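Local coordinates for protein ionotropic glutamate receptor bacterial homologue (Nostoc punctiforme, PDB 2PYY) that binds L-glutamate as the ligand-binding core of a bacterial homologue of the ionotropic glutamate receptors, at residues 79-93 against 176-190. Sequence-based numbering, arbitrary orientation.
Sequences FDFSLPIFASGLQIM and IVGSILREESYGIIL
Tyr186 lies along the strand containing Phe86 and Ser88, and its side chain meets that strand from CB to OH. Its CB rests against Ile85 CG1 at 3.9 Å, the two side chains crossing at about a right angle. With CG anti to the carbonyl carbon (chi1 -59°), the ring runs beside Phe86 toward Ser88. CD2 approaches Phe86 CB at 3.8 Å; the two rings are nearly parallel, planes 18° apart, yet slid so far that they barely overlap. Farther out, Ser88 CB sits over one ring face, equally near CE1 and CE2 and 3.3 Å from Tyr186 CZ, and Ser88 OG donates to Tyr186 OH across 2.8 Å. Asp158 is a second hydrogen-bond partner of that hydroxyl. Tyr186 also touches the bound glutamate, and these contacts are consistent with holding its ring in place in the pocket wall; an alanine here would probably leave Ser88 OG and Asp158 without this hydroxyl and Phe86 without one of its neighbouring rings.

The backbone evidence is equally specific. Tyr186 N donates to Phe86 O, while Tyr186 O accepts from Ile85 N at 2.6 Å; Ile85 and Phe86 thus both face one residue, a classic beta bulge. Beyond it, paired bonds between Ser88 and Glu184 continue the antiparallel ladder. In the separate ladder joining Asp80 to Leu190, Ile189 CG1 lies over the Phe81 ring, 4.2 Å from its centroid. At the far end, Ile92 CG1 packs 3.6 Å from Leu181 CD2.

The geometry matches the paired interdomain crossovers of the periplasmic-binding-protein fold: residues 79-93 and 176-190 run antiparallel between its two lobes. Helix 50-58 meets Phe79 and Ile189, helix 197-209 meets Ile188 and Leu190, and helix 159-166 touches Ser88 and Gln91, whose strand also pairs with strand 154-158.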
ATOM      1  N   PHE B  79     -10.104   1.623  -6.843  1.00 21.82           N
ATOM      2  CA  PHE B  79     -10.085   0.468  -7.728  1.00 21.92           C
ATOM      3  C   PHE B  79     -10.395  -0.821  -6.977  1.00 20.98           C
ATOM      4  O   PHE B  79     -10.438  -0.837  -5.752  1.00 22.14           O
ATOM      5  CB  PHE B  79      -8.724   0.382  -8.433  1.00 20.90           C
ATOM      6  CG  PHE B  79      -8.366   1.632  -9.197  1.00 21.70           C
ATOM      7  CD1 PHE B  79      -7.725   2.695  -8.563  1.00 21.66           C
ATOM      8  CD2 PHE B  79      -8.747   1.776 -10.530  1.00 22.06           C
ATOM      9  CE1 PHE B  79      -7.477   3.888  -9.242  1.00 22.98           C
ATOM     10  CE2 PHE B  79      -8.506   2.961 -11.217  1.00 22.60           C
ATOM     11  CZ  PHE B  79      -7.870   4.021 -10.570  1.00 22.64           C
ATOM     12  N   ASP B  80     -10.643  -1.889  -7.723  1.00 20.12           N
ATOM     13  CA  ASP B  80     -10.965  -3.175  -7.124  1.00 19.56           C
ATOM     14  C   ASP B  80      -9.803  -4.151  -7.349  1.00 18.16           C
ATOM     15  O   ASP B  80      -9.030  -4.001  -8.295  1.00 16.10           O
ATOM     16  CB  ASP B  80     -12.244  -3.739  -7.747  1.00 21.61           C
ATOM     17  CG  ASP B  80     -13.284  -4.116  -6.706  1.00 24.18           C
ATOM     18  OD1 ASP B  80     -12.903  -4.289  -5.531  1.00 27.24           O
ATOM     19  OD2 ASP B  80     -14.471  -4.262  -7.070  1.00 25.63           O
ATOM     20  N   PHE B  81      -9.694  -5.143  -6.474  1.00 14.75           N
ATOM     21  CA  PHE B  81      -8.648  -6.143  -6.573  1.00 17.27           C
ATOM     22  C   PHE B  81      -9.223  -7.549  -6.447  1.00 16.23           C
ATOM     23  O   PHE B  81     -10.229  -7.755  -5.775  1.00 15.55           O
ATOM     24  CB  PHE B  81      -7.606  -5.959  -5.464  1.00 16.41           C
ATOM     25  CG  PHE B  81      -6.566  -4.919  -5.762  1.00 18.32           C
ATOM     26  CD1 PHE B  81      -6.660  -3.647  -5.217  1.00 17.51           C
ATOM     27  CD2 PHE B  81      -5.493  -5.212  -6.593  1.00 16.51           C
ATOM     28  CE1 PHE B  81      -5.696  -2.674  -5.495  1.00 17.86           C
ATOM     29  CE2 PHE B  81      -4.523  -4.249  -6.880  1.00 17.35           C
ATOM     30  CZ  PHE B  81      -4.628  -2.979  -6.331  1.00 18.08           C
ATOM     31  N   SER B  82      -8.584  -8.503  -7.113  1.00 15.79           N
ATOM     32  CA  SER B  82      -8.995  -9.886  -7.015  1.00 17.03           C
ATOM     33  C   SER B  82      -8.336 -10.327  -5.718  1.00 17.18           C
ATOM     34  O   SER B  82      -7.711  -9.517  -5.020  1.00 17.06           O
ATOM     35  CB  SER B  82      -8.372 -10.708  -8.118  1.00 17.08           C
ATOM     36  OG  SER B  82      -6.976 -10.821  -7.885  1.00 15.63           O
ATOM     37  N   LEU B  83      -8.466 -11.610  -5.411  1.00 17.42           N
ATOM     38  CA  LEU B  83      -7.817 -12.178  -4.244  1.00 18.74           C
ATOM     39  C   LEU B  83      -6.332 -12.076  -4.547  1.00 18.14           C
ATOM     40  O   LEU B  83      -5.942 -12.041  -5.704  1.00 18.79           O
ATOM     41  CB  LEU B  83      -8.197 -13.650  -4.115  1.00 15.46           C
ATOM     42  CG  LEU B  83      -9.633 -13.863  -3.663  1.00 18.41           C
ATOM     43  CD1 LEU B  83     -10.067 -15.328  -3.855  1.00 16.05           C
ATOM     44  CD2 LEU B  83      -9.734 -13.444  -2.217  1.00 18.14           C
ATOM     45  N   PRO B  84      -5.485 -12.025  -3.518  1.00 20.24           N
ATOM     46  CA  PRO B  84      -4.039 -11.932  -3.746  1.00 19.24           C
ATOM     47  C   PRO B  84      -3.514 -13.073  -4.623  1.00 18.21           C
ATOM     48  O   PRO B  84      -3.968 -14.213  -4.504  1.00 17.76           O
ATOM     49  CB  PRO B  84      -3.457 -11.969  -2.328  1.00 21.32           C
ATOM     50  CG  PRO B  84      -4.533 -12.650  -1.514  1.00 22.87           C
ATOM     51  CD  PRO B  84      -5.801 -12.067  -2.083  1.00 20.63           C
ATOM     52  N   ILE B  85      -2.573 -12.766  -5.514  1.00 15.16           N
ATOM     53  CA  ILE B  85      -2.012 -13.805  -6.382  1.00 13.39           C
ATOM     54  C   ILE B  85      -0.606 -14.163  -5.944  1.00 12.08           C
ATOM     55  O   ILE B  85      -0.005 -15.097  -6.478  1.00 11.47           O
ATOM     56  CB  ILE B  85      -1.888 -13.358  -7.853  1.00 12.36           C
ATOM     57  CG1 ILE B  85      -1.002 -12.104  -7.922  1.00  9.76           C
ATOM     58  CG2 ILE B  85      -3.259 -13.147  -8.445  1.00 10.15           C
ATOM     59  CD1 ILE B  85      -0.716 -11.611  -9.303  1.00 13.32           C
ATOM     60  N   PHE B  86      -0.082 -13.406  -4.986  1.00 10.45           N
ATOM     61  CA  PHE B  86       1.283 -13.610  -4.511  1.00 13.20           C
ATOM     62  C   PHE B  86       1.546 -12.857  -3.206  1.00 13.37           C
ATOM     63  O   PHE B  86       0.956 -11.805  -2.962  1.00 14.38           O
ATOM     64  CB  PHE B  86       2.257 -13.099  -5.578  1.00 13.45           C
ATOM     65  CG  PHE B  86       3.649 -13.652  -5.455  1.00 13.99           C
ATOM     66  CD1 PHE B  86       4.013 -14.813  -6.134  1.00 15.78           C
ATOM     67  CD2 PHE B  86       4.602 -13.007  -4.680  1.00 16.01           C
ATOM     68  CE1 PHE B  86       5.318 -15.320  -6.047  1.00 16.49           C
ATOM     69  CE2 PHE B  86       5.907 -13.500  -4.582  1.00 14.73           C
ATOM     70  CZ  PHE B  86       6.264 -14.661  -5.270  1.00 15.42           C
ATOM     71  N   ALA B  87       2.437 -13.394  -2.378  1.00 15.01           N
ATOM     72  CA  ALA B  87       2.818 -12.765  -1.114  1.00 16.21           C
ATOM     73  C   ALA B  87       4.210 -12.179  -1.332  1.00 18.23           C
ATOM     74  O   ALA B  87       5.159 -12.907  -1.634  1.00 18.62           O
ATOM     75  CB  ALA B  87       2.855 -13.811   0.014  1.00 20.70           C
ATOM     76  N   SER B  88       4.339 -10.865  -1.186  1.00 18.30           N
ATOM     77  CA  SER B  88       5.626 -10.189  -1.408  1.00 19.83           C
ATOM     78  C   SER B  88       5.887  -9.101  -0.358  1.00 18.63           C
ATOM     79  O   SER B  88       5.245  -9.079   0.684  1.00 20.94           O
ATOM     80  CB  SER B  88       5.636  -9.571  -2.813  1.00 18.19           C
ATOM     81  OG  SER B  88       6.878  -8.968  -3.126  1.00 20.39           O
ATOM     82  N   GLY B  89       6.838  -8.212  -0.633  1.00 19.30           N
ATOM     83  CA  GLY B  89       7.125  -7.147   0.308  1.00 19.78           C
ATOM     84  C   GLY B  89       8.365  -6.361  -0.060  1.00 20.44           C
ATOM     85  O   GLY B  89       9.136  -6.768  -0.928  1.00 22.40           O
ATOM     86  N   LEU B  90       8.573  -5.233   0.608  1.00 20.35           N
ATOM     87  CA  LEU B  90       9.737  -4.400   0.333  1.00 21.00           C
ATOM     88  C   LEU B  90      10.946  -4.902   1.095  1.00 23.08           C
ATOM     89  O   LEU B  90      10.823  -5.407   2.213  1.00 22.17           O
ATOM     90  CB  LEU B  90       9.450  -2.957   0.735  1.00 20.63           C
ATOM     91  CG  LEU B  90       8.161  -2.354   0.177  1.00 19.72           C
ATOM     92  CD1 LEU B  90       7.961  -0.957   0.745  1.00 18.73           C
ATOM     93  CD2 LEU B  90       8.222  -2.329  -1.339  1.00 20.83           C
ATOM     94  N   GLN B  91      12.116  -4.763   0.489  1.00 24.07           N
ATOM     95  CA  GLN B  91      13.346  -5.187   1.130  1.00 26.17           C
ATOM     96  C   GLN B  91      14.478  -4.264   0.701  1.00 26.01           C
ATOM     97  O   GLN B  91      14.376  -3.577  -0.315  1.00 24.95           O
ATOM     98  CB  GLN B  91      13.662  -6.635   0.755  1.00 31.10           C
ATOM     99  CG  GLN B  91      14.715  -7.288   1.635  1.00 33.01           C
ATOM    100  CD  GLN B  91      14.505  -8.782   1.759  1.00 36.29           C
ATOM    101  OE1 GLN B  91      14.310  -9.473   0.759  1.00 38.08           O
ATOM    102  NE2 GLN B  91      14.544  -9.294   2.993  1.00 38.33           N
ATOM    103  N   ILE B  92      15.552  -4.257   1.481  1.00 25.43           N
ATOM    104  CA  ILE B  92      16.697  -3.408   1.201  1.00 25.47           C
ATOM    105  C   ILE B  92      17.803  -4.148   0.446  1.00 24.85           C
ATOM    106  O   ILE B  92      18.030  -5.340   0.667  1.00 24.38           O
ATOM    107  CB  ILE B  92      17.295  -2.835   2.519  1.00 24.92           C
ATOM    108  CG1 ILE B  92      16.199  -2.161   3.351  1.00 25.81           C
ATOM    109  CG2 ILE B  92      18.384  -1.835   2.200  1.00 26.88           C
ATOM    110  CD1 ILE B  92      16.662  -1.675   4.720  1.00 24.32           C
ATOM    111  N   MET B  93      18.475  -3.429  -0.453  1.00 23.05           N
ATOM    112  CA  MET B  93      19.583  -3.966  -1.240  1.00 23.10           C
ATOM    113  C   MET B  93      20.675  -2.901  -1.344  1.00 26.52           C
ATOM    114  O   MET B  93      20.399  -1.755  -1.701  1.00 25.51           O
ATOM    115  CB  MET B  93      19.119  -4.355  -2.649  1.00 22.31           C
ATOM    116  CG  MET B  93      20.245  -4.849  -3.547  1.00 22.29           C
ATOM    117  SD  MET B  93      19.706  -5.448  -5.175  1.00 24.44           S
ATOM    118  CE  MET B  93      19.510  -3.852  -6.084  1.00 22.02           C
ATOM    119  N   ILE B 176      21.470  -8.285  -0.643  1.00 35.30           N
ATOM    120  CA  ILE B 176      20.182  -7.996  -0.014  1.00 35.46           C
ATOM    121  C   ILE B 176      20.367  -8.088   1.494  1.00 35.36           C
ATOM    122  O   ILE B 176      20.952  -9.049   1.992  1.00 35.16           O
ATOM    123  CB  ILE B 176      19.102  -9.011  -0.453  1.00 36.81           C
ATOM    124  CG1 ILE B 176      18.835  -8.860  -1.950  1.00 37.13           C
ATOM    125  CG2 ILE B 176      17.820  -8.801   0.355  1.00 36.10           C
ATOM    126  CD1 ILE B 176      17.820  -9.831  -2.501  1.00 39.73           C
ATOM    127  N   VAL B 177      19.858  -7.096   2.220  1.00 34.88           N
ATOM    128  CA  VAL B 177      20.014  -7.068   3.666  1.00 35.21           C
ATOM    129  C   VAL B 177      18.727  -6.833   4.448  1.00 36.64           C
ATOM    130  O   VAL B 177      17.761  -6.258   3.939  1.00 36.65           O
ATOM    131  CB  VAL B 177      21.031  -5.979   4.086  1.00 35.75           C
ATOM    132  CG1 VAL B 177      21.383  -6.132   5.561  1.00 35.10           C
ATOM    133  CG2 VAL B 177      22.288  -6.080   3.227  1.00 33.35           C
ATOM    134  N   GLY B 178      18.736  -7.287   5.698  1.00 36.55           N
ATOM    135  CA  GLY B 178      17.591  -7.124   6.572  1.00 37.40           C
ATOM    136  C   GLY B 178      16.387  -7.946   6.171  1.00 37.99           C
ATOM    137  O   GLY B 178      16.399  -8.648   5.160  1.00 37.24           O
ATOM    138  N   SER B 179      15.341  -7.861   6.982  1.00 39.30           N
ATOM    139  CA  SER B 179      14.104  -8.585   6.721  1.00 40.29           C
ATOM    140  C   SER B 179      13.172  -7.709   5.895  1.00 39.19           C
ATOM    141  O   SER B 179      13.530  -6.592   5.513  1.00 39.54           O
ATOM    142  CB  SER B 179      13.439  -8.960   8.044  1.00 42.22           C
ATOM    143  OG  SER B 179      13.435  -7.869   8.954  1.00 43.59           O
ATOM    144  N   ILE B 180      11.977  -8.212   5.617  1.00 37.83           N
ATOM    145  CA  ILE B 180      11.013  -7.450   4.840  1.00 36.46           C
ATOM    146  C   ILE B 180      10.586  -6.226   5.645  1.00 35.79           C
ATOM    147  O   ILE B 180      10.177  -6.348   6.797  1.00 35.50           O
ATOM    148  CB  ILE B 180       9.767  -8.301   4.512  1.00 36.47           C
ATOM    149  CG1 ILE B 180      10.203  -9.675   3.983  1.00 35.56           C
ATOM    150  CG2 ILE B 180       8.904  -7.583   3.488  1.00 35.70           C
ATOM    151  CD1 ILE B 180      11.132  -9.616   2.787  1.00 34.86           C
ATOM    152  N   LEU B 181      10.692  -5.054   5.028  1.00 35.71           N
ATOM    153  CA  LEU B 181      10.338  -3.787   5.663  1.00 35.18           C
ATOM    154  C   LEU B 181       8.832  -3.683   5.859  1.00 35.05           C
ATOM    155  O   LEU B 181       8.357  -3.166   6.870  1.00 34.55           O
ATOM    156  CB  LEU B 181      10.819  -2.627   4.792  1.00 34.82           C
ATOM    157  CG  LEU B 181      12.237  -2.763   4.239  1.00 35.60           C
ATOM    158  CD1 LEU B 181      12.530  -1.621   3.276  1.00 34.74           C
ATOM    159  CD2 LEU B 181      13.230  -2.769   5.379  1.00 35.54           C
ATOM    160  N   ARG B 182       8.086  -4.160   4.871  1.00 34.55           N
ATOM    161  CA  ARG B 182       6.635  -4.143   4.920  1.00 32.67           C
ATOM    162  C   ARG B 182       6.123  -5.227   3.971  1.00 31.28           C
ATOM    163  O   ARG B 182       6.617  -5.373   2.847  1.00 28.65           O
ATOM    164  CB  ARG B 182       6.075  -2.769   4.498  1.00 35.57           C
ATOM    165  CG  ARG B 182       4.550  -2.663   4.664  1.00 41.86           C
ATOM    166  CD  ARG B 182       3.973  -1.240   4.526  1.00 46.67           C
ATOM    167  NE  ARG B 182       3.923  -0.749   3.143  1.00 50.70           N
ATOM    168  CZ  ARG B 182       3.289   0.362   2.751  1.00 52.77           C
ATOM    169  NH1 ARG B 182       2.641   1.112   3.633  1.00 51.97           N
ATOM    170  NH2 ARG B 182       3.311   0.729   1.473  1.00 53.65           N
ATOM    171  N   GLU B 183       5.145  -5.994   4.436  1.00 27.84           N
ATOM    172  CA  GLU B 183       4.565  -7.057   3.633  1.00 27.65           C
ATOM    173  C   GLU B 183       3.430  -6.558   2.768  1.00 25.52           C
ATOM    174  O   GLU B 183       2.520  -5.879   3.245  1.00 24.43           O
ATOM    175  CB  GLU B 183       4.043  -8.179   4.523  1.00 31.20           C
ATOM    176  CG  GLU B 183       5.128  -9.040   5.129  1.00 34.90           C
ATOM    177  CD  GLU B 183       4.576 -10.135   6.018  1.00 38.72           C
ATOM    178  OE1 GLU B 183       5.360 -11.039   6.388  1.00 39.95           O
ATOM    179  OE2 GLU B 183       3.364 -10.092   6.352  1.00 41.61           O
ATOM    180  N   GLU B 184       3.483  -6.905   1.489  1.00 23.76           N
ATOM    181  CA  GLU B 184       2.441  -6.503   0.553  1.00 22.14           C
ATOM    182  C   GLU B 184       2.082  -7.715  -0.286  1.00 20.51           C
ATOM    183  O   GLU B 184       2.919  -8.576  -0.536  1.00 20.44           O
ATOM    184  CB  GLU B 184       2.943  -5.395  -0.383  1.00 21.94           C
ATOM    185  CG  GLU B 184       3.662  -4.231   0.295  1.00 23.10           C
ATOM    186  CD  GLU B 184       3.934  -3.060  -0.645  1.00 24.43           C
ATOM    187  OE1 GLU B 184       4.484  -3.276  -1.764  1.00 20.50           O
ATOM    188  OE2 GLU B 184       3.612  -1.913  -0.250  1.00 26.55           O
ATOM    189  N   SER B 185       0.835  -7.797  -0.711  1.00 20.19           N
ATOM    190  CA  SER B 185       0.448  -8.907  -1.549  1.00 21.43           C
ATOM    191  C   SER B 185       0.124  -8.302  -2.910  1.00 19.63           C
ATOM    192  O   SER B 185      -0.208  -7.111  -3.012  1.00 20.12           O
ATOM    193  CB  SER B 185      -0.762  -9.643  -0.959  1.00 23.01           C
ATOM    194  OG  SER B 185      -1.972  -8.986  -1.274  1.00 29.99           O
ATOM    195  N   TYR B 186       0.276  -9.104  -3.959  1.00 17.38           N
ATOM    196  CA  TYR B 186      -0.027  -8.646  -5.312  1.00 14.22           C
ATOM    197  C   TYR B 186      -1.381  -9.180  -5.701  1.00 12.17           C
ATOM    198  O   TYR B 186      -1.763 -10.274  -5.280  1.00 10.90           O
ATOM    199  CB  TYR B 186       0.964  -9.180  -6.340  1.00 13.41           C
ATOM    200  CG  TYR B 186       2.395  -8.808  -6.107  1.00 13.84           C
ATOM    201  CD1 TYR B 186       2.745  -7.603  -5.488  1.00 13.46           C
ATOM    202  CD2 TYR B 186       3.415  -9.648  -6.547  1.00 12.14           C
ATOM    203  CE1 TYR B 186       4.083  -7.251  -5.316  1.00 13.63           C
ATOM    204  CE2 TYR B 186       4.748  -9.306  -6.383  1.00 15.91           C
ATOM    205  CZ  TYR B 186       5.074  -8.110  -5.768  1.00 14.28           C
ATOM    206  OH  TYR B 186       6.403  -7.796  -5.620  1.00 17.51           O
ATOM    207  N   GLY B 187      -2.081  -8.430  -6.544  1.00 11.46           N
ATOM    208  CA  GLY B 187      -3.388  -8.852  -6.998  1.00 11.22           C
ATOM    209  C   GLY B 187      -3.602  -8.341  -8.408  1.00 13.73           C
ATOM    210  O   GLY B 187      -2.745  -7.628  -8.951  1.00 12.38           O
ATOM    211  N   ILE B 188      -4.712  -8.741  -9.015  1.00 12.39           N
ATOM    212  CA  ILE B 188      -5.069  -8.286 -10.356  1.00 11.44           C
ATOM    213  C   ILE B 188      -5.897  -7.039 -10.048  1.00 12.35           C
ATOM    214  O   ILE B 188      -6.793  -7.080  -9.191  1.00 11.76           O
ATOM    215  CB  ILE B 188      -5.904  -9.377 -11.106  1.00 12.64           C
ATOM    216  CG1 ILE B 188      -4.980 -10.553 -11.466  1.00 12.18           C
ATOM    217  CG2 ILE B 188      -6.537  -8.804 -12.384  1.00 12.97           C
ATOM    218  CD1 ILE B 188      -5.704 -11.843 -11.942  1.00 13.98           C
ATOM    219  N   ILE B 189      -5.565  -5.914 -10.678  1.00 12.11           N
ATOM    220  CA  ILE B 189      -6.305  -4.683 -10.416  1.00 12.30           C
ATOM    221  C   ILE B 189      -7.412  -4.575 -11.456  1.00 13.08           C
ATOM    222  O   ILE B 189      -7.188  -4.842 -12.638  1.00 13.28           O
ATOM    223  CB  ILE B 189      -5.348  -3.439 -10.445  1.00 12.58           C
ATOM    224  CG1 ILE B 189      -6.045  -2.208  -9.855  1.00 12.18           C
ATOM    225  CG2 ILE B 189      -4.855  -3.186 -11.871  1.00  8.39           C
ATOM    226  CD1 ILE B 189      -5.084  -1.097  -9.444  1.00 12.47           C
ATOM    227  N   LEU B 190      -8.597  -4.189 -10.996  1.00 14.69           N
ATOM    228  CA  LEU B 190      -9.770  -4.092 -11.849  1.00 15.30           C
ATOM    229  C   LEU B 190     -10.524  -2.815 -11.552  1.00 15.71           C
ATOM    230  O   LEU B 190     -10.343  -2.217 -10.491  1.00 14.44           O
ATOM    231  CB  LEU B 190     -10.710  -5.262 -11.539  1.00 17.35           C
ATOM    232  CG  LEU B 190     -10.097  -6.651 -11.484  1.00 17.77           C
ATOM    233  CD1 LEU B 190     -10.635  -7.426 -10.292  1.00 19.99           C
ATOM    234  CD2 LEU B 190     -10.384  -7.355 -12.782  1.00 17.79           C
TER
HETATM  235  O   HOH W   1      15.451  -5.149   4.433  1.00 30.72           O